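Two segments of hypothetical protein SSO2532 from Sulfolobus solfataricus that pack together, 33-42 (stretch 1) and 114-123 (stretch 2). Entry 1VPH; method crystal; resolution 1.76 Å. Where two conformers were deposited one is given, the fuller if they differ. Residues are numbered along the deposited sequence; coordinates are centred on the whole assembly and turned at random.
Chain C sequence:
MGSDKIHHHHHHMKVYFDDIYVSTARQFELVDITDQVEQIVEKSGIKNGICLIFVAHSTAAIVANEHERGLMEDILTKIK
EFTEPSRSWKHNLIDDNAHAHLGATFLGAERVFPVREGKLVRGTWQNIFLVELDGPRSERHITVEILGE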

# COMPACT_ATOMS: atom_id res chain seq x y z
N ILE C 33 9.42 -13.40 -6.42
CA ILE C 33 9.31 -14.26 -5.26
C ILE C 33 7.97 -14.95 -5.19
O ILE C 33 7.63 -15.58 -4.18
CB ILE C 33 9.61 -13.51 -3.95
CG1 ILE C 33 8.59 -12.38 -3.72
CG2 ILE C 33 11.01 -13.00 -4.01
CD1 ILE C 33 8.65 -11.79 -2.31
N THR C 34 7.21 -14.86 -6.28
CA THR C 34 5.84 -15.37 -6.30
C THR C 34 5.72 -16.84 -5.88
O THR C 34 4.90 -17.17 -5.02
CB THR C 34 5.14 -15.21 -7.72
OG1 THR C 34 5.36 -13.90 -8.25
CG2 THR C 34 3.66 -15.48 -7.58
N ASP C 35 6.56 -17.70 -6.47
CA ASP C 35 6.47 -19.15 -6.20
C ASP C 35 6.82 -19.47 -4.75
O ASP C 35 6.15 -20.34 -4.18
CB ASP C 35 7.25 -20.00 -7.22
CG ASP C 35 6.61 -20.00 -8.64
OD1 ASP C 35 5.44 -19.53 -8.82
OD2 ASP C 35 7.26 -20.51 -9.57
N GLN C 36 7.76 -18.74 -4.15
CA GLN C 36 8.15 -18.90 -2.75
C GLN C 36 7.04 -18.48 -1.85
O GLN C 36 6.75 -19.16 -0.87
CB GLN C 36 9.40 -18.09 -2.52
CG GLN C 36 10.33 -18.59 -1.52
CD GLN C 36 10.97 -19.94 -1.87
OE1 GLN C 36 10.33 -20.97 -1.69
NE2 GLN C 36 12.27 -19.94 -2.25
N VAL C 37 6.39 -17.34 -2.16
CA VAL C 37 5.24 -16.91 -1.36
C VAL C 37 4.12 -17.95 -1.42
O VAL C 37 3.52 -18.35 -0.40
CB VAL C 37 4.71 -15.54 -1.83
CG1 VAL C 37 3.40 -15.17 -1.06
CG2 VAL C 37 5.79 -14.48 -1.66
N GLU C 38 3.84 -18.42 -2.64
CA GLU C 38 2.82 -19.42 -2.85
C GLU C 38 3.11 -20.71 -2.09
O GLU C 38 2.20 -21.27 -1.45
CB GLU C 38 2.58 -19.70 -4.35
CG GLU C 38 1.40 -20.66 -4.62
CD GLU C 38 0.08 -20.20 -3.99
OE1 GLU C 38 -0.26 -19.01 -4.14
OE2 GLU C 38 -0.64 -21.03 -3.37
N GLN C 39 4.36 -21.15 -2.10
CA GLN C 39 4.68 -22.35 -1.33
C GLN C 39 4.42 -22.18 0.20
O GLN C 39 3.96 -23.13 0.87
CB GLN C 39 6.05 -22.92 -1.72
CG GLN C 39 7.21 -22.17 -1.24
CD GLN C 39 7.67 -22.69 0.09
OE1 GLN C 39 7.11 -23.65 0.62
NE2 GLN C 39 8.68 -22.04 0.65
N ILE C 40 4.73 -21.01 0.73
CA ILE C 40 4.53 -20.71 2.14
C ILE C 40 3.03 -20.64 2.46
O ILE C 40 2.57 -21.16 3.48
CB ILE C 40 5.28 -19.41 2.50
CG1 ILE C 40 6.80 -19.60 2.34
CG2 ILE C 40 4.90 -18.95 3.92
CD1 ILE C 40 7.58 -18.27 2.21
N VAL C 41 2.26 -20.02 1.57
CA VAL C 41 0.79 -20.08 1.72
C VAL C 41 0.31 -21.52 1.80
O VAL C 41 -0.47 -21.86 2.70
CB VAL C 41 0.04 -19.32 0.63
CG1 VAL C 41 -1.47 -19.49 0.83
CG2 VAL C 41 0.46 -17.89 0.65
N GLU C 42 0.81 -22.38 0.90
CA GLU C 42 0.43 -23.79 0.92
C GLU C 42 0.87 -24.48 2.21
O GLU C 42 0.07 -25.19 2.83
CB GLU C 42 0.89 -24.52 -0.36
CG GLU C 42 0.05 -24.00 -1.54
CD GLU C 42 0.41 -24.56 -2.92
OE1 GLU C 42 0.72 -25.77 -3.00
OE2 GLU C 42 0.33 -23.79 -3.91
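Stretch 2, residues 114-123: PVREGKLVRG

Stretch 2 lies on the helix of stretch 1 as a tight beta hairpin. The helix runs from Thr34 onward, with Ile33 at the N-cap position, and its turns are joined by i+4 to i hydrogen bonds, such as Glu38 N to Thr34 O at 2.9 Å and Val41 N to Val37 O at 2.9 Å. In stretch 2 a strand ends at Arg116, a type I' turn carries the chain from Arg116 to Lys119, and a second strand returns through Lys119 and Leu120. The two arms are held by Arg116 N to Lys119 O at 2.9 Å, Lys119 N to Arg116 O at 2.7 Å and Val121 N to Pro114 O at 2.9 Å. Type I' turns need positive phi at both central positions: Glu117 adopts 40° and Gly118 83°, and a positive phi suits glycine particularly well.

The returning arm makes most of the contact. From Leu120 to Arg122 it passes from beside Glu38 toward the start of the helix, so that Arg122 meets Thr34, while the turn and Val115 lie nearer Val41. The backbones come closest at Glu38 and Leu120, whose CA atoms are 6.5 Å apart, leaving room for side chains between them.

The helix offers Thr34, Val37 and Val41, spaced three and four residues apart and therefore on one face, each with its CA-to-CB bond toward the hairpin. Both valines are in the t rotamer, the usual choice for valine in a helix because it keeps the two methyls clear of the preceding turn. Leu120 reaches both: its CD2 lies 3.9 Å from Val37 CG1, and its CD1 lies 3.9 Å from Val41 CG2. With chi1 at -153° and chi2 at 50°, close to the familiar t,p leucine conformer, the forked end spreads its methyls between the two valines. Leucine suits this buried place by being both apolar and branched at its tip. Val115, on the other arm and also in t, adds its CG1 at 3.8 Å from Val41 CG1; short, beta-branched valine is at home in a strand and brings a compact methyl surface to the helix.

Glu38 stands at the border of this apolar patch. Its CA-to-CB bond points sideways, but chi1 near 180° (t) followed by chi2 at 55° (p) brings the carboxylate to the hairpin. There Glu38 OE1 accepts a weak hydrogen bond from Leu120 N, at 3.5 Å and 138°, and sits only 2.8 Å from Leu120 CB, a very close approach. Two conformers of Glu38 were deposited, so this describes the one given.

Arg122 closes the contact at the other end. From chi1 at 67° (p) its chain extends through t at chi2 and chi3, and chi4 of 83° turns the guanidinium so that one face lies over Thr34 CG2, 3.5 Å from Arg122 CZ. A methyl can pack on that flat, poorly hydrated face, while the polar edge stays free for other partners; NH1 is hydrogen-bonded elsewhere in the structure.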

# COMPACT_ATOMS: atom_id res chain seq x y z
N PRO C 114 -5.31 -11.61 -0.78
CA PRO C 114 -6.25 -12.53 -0.19
C PRO C 114 -5.73 -13.95 -0.34
O PRO C 114 -4.98 -14.24 -1.26
CB PRO C 114 -7.53 -12.36 -1.02
CG PRO C 114 -7.30 -11.19 -1.90
CD PRO C 114 -5.80 -11.13 -2.07
N VAL C 115 -6.13 -14.79 0.60
CA VAL C 115 -5.93 -16.23 0.55
C VAL C 115 -7.32 -16.84 0.64
O VAL C 115 -8.07 -16.54 1.55
CB VAL C 115 -5.01 -16.71 1.69
CG1 VAL C 115 -4.95 -18.27 1.73
CG2 VAL C 115 -3.64 -16.13 1.53
N ARG C 116 -7.69 -17.65 -0.37
CA ARG C 116 -9.07 -18.08 -0.52
C ARG C 116 -9.12 -19.50 -1.00
O ARG C 116 -8.34 -19.91 -1.88
CB ARG C 116 -9.80 -17.15 -1.47
CG ARG C 116 -11.33 -17.35 -1.46
CD ARG C 116 -11.97 -16.22 -2.15
NE ARG C 116 -13.43 -16.24 -2.15
CZ ARG C 116 -14.16 -15.37 -2.85
NH1 ARG C 116 -13.57 -14.43 -3.57
NH2 ARG C 116 -15.49 -15.43 -2.85
N GLU C 117 -9.99 -20.28 -0.36
CA GLU C 117 -10.18 -21.70 -0.63
C GLU C 117 -8.82 -22.30 -0.86
O GLU C 117 -8.63 -22.96 -1.84
CB GLU C 117 -11.15 -21.99 -1.80
CG GLU C 117 -12.59 -21.47 -1.58
CD GLU C 117 -12.95 -21.21 -0.11
OE1 GLU C 117 -13.36 -22.16 0.59
OE2 GLU C 117 -12.82 -20.03 0.33
N GLY C 118 -7.87 -21.95 0.01
CA GLY C 118 -6.47 -22.47 0.00
C GLY C 118 -5.42 -21.84 -0.92
O GLY C 118 -4.22 -22.23 -0.89
N LYS C 119 -5.83 -20.88 -1.74
CA LYS C 119 -4.93 -20.35 -2.76
C LYS C 119 -4.64 -18.86 -2.53
O LYS C 119 -5.48 -18.15 -2.10
CB LYS C 119 -5.54 -20.57 -4.14
N LEU C 120 -3.44 -18.41 -2.90
CA LEU C 120 -3.19 -16.98 -3.02
C LEU C 120 -4.12 -16.50 -4.12
O LEU C 120 -4.17 -17.11 -5.20
CB LEU C 120 -1.73 -16.71 -3.42
CG LEU C 120 -0.93 -15.48 -3.12
CD1 LEU C 120 -0.97 -15.07 -1.64
CD2 LEU C 120 0.55 -15.69 -3.63
N VAL C 121 -4.88 -15.45 -3.85
CA VAL C 121 -5.71 -14.85 -4.88
C VAL C 121 -4.86 -13.84 -5.60
O VAL C 121 -4.34 -12.93 -4.97
CB VAL C 121 -6.96 -14.17 -4.26
CG1 VAL C 121 -7.75 -13.39 -5.29
CG2 VAL C 121 -7.86 -15.25 -3.59
N ARG C 122 -4.68 -14.03 -6.90
CA ARG C 122 -3.95 -13.09 -7.71
C ARG C 122 -4.21 -13.30 -9.17
O ARG C 122 -4.61 -14.39 -9.61
CB ARG C 122 -2.48 -13.24 -7.44
CG ARG C 122 -1.91 -14.52 -7.90
CD ARG C 122 -0.49 -14.61 -7.44
NE ARG C 122 0.05 -15.85 -7.91
CZ ARG C 122 0.54 -16.04 -9.12
NH1 ARG C 122 0.61 -15.06 -10.02
NH2 ARG C 122 0.96 -17.26 -9.43
N GLY C 123 -3.96 -12.27 -9.95
CA GLY C 123 -4.21 -12.38 -11.37
C GLY C 123 -3.20 -13.28 -12.04
O GLY C 123 -2.10 -13.56 -11.51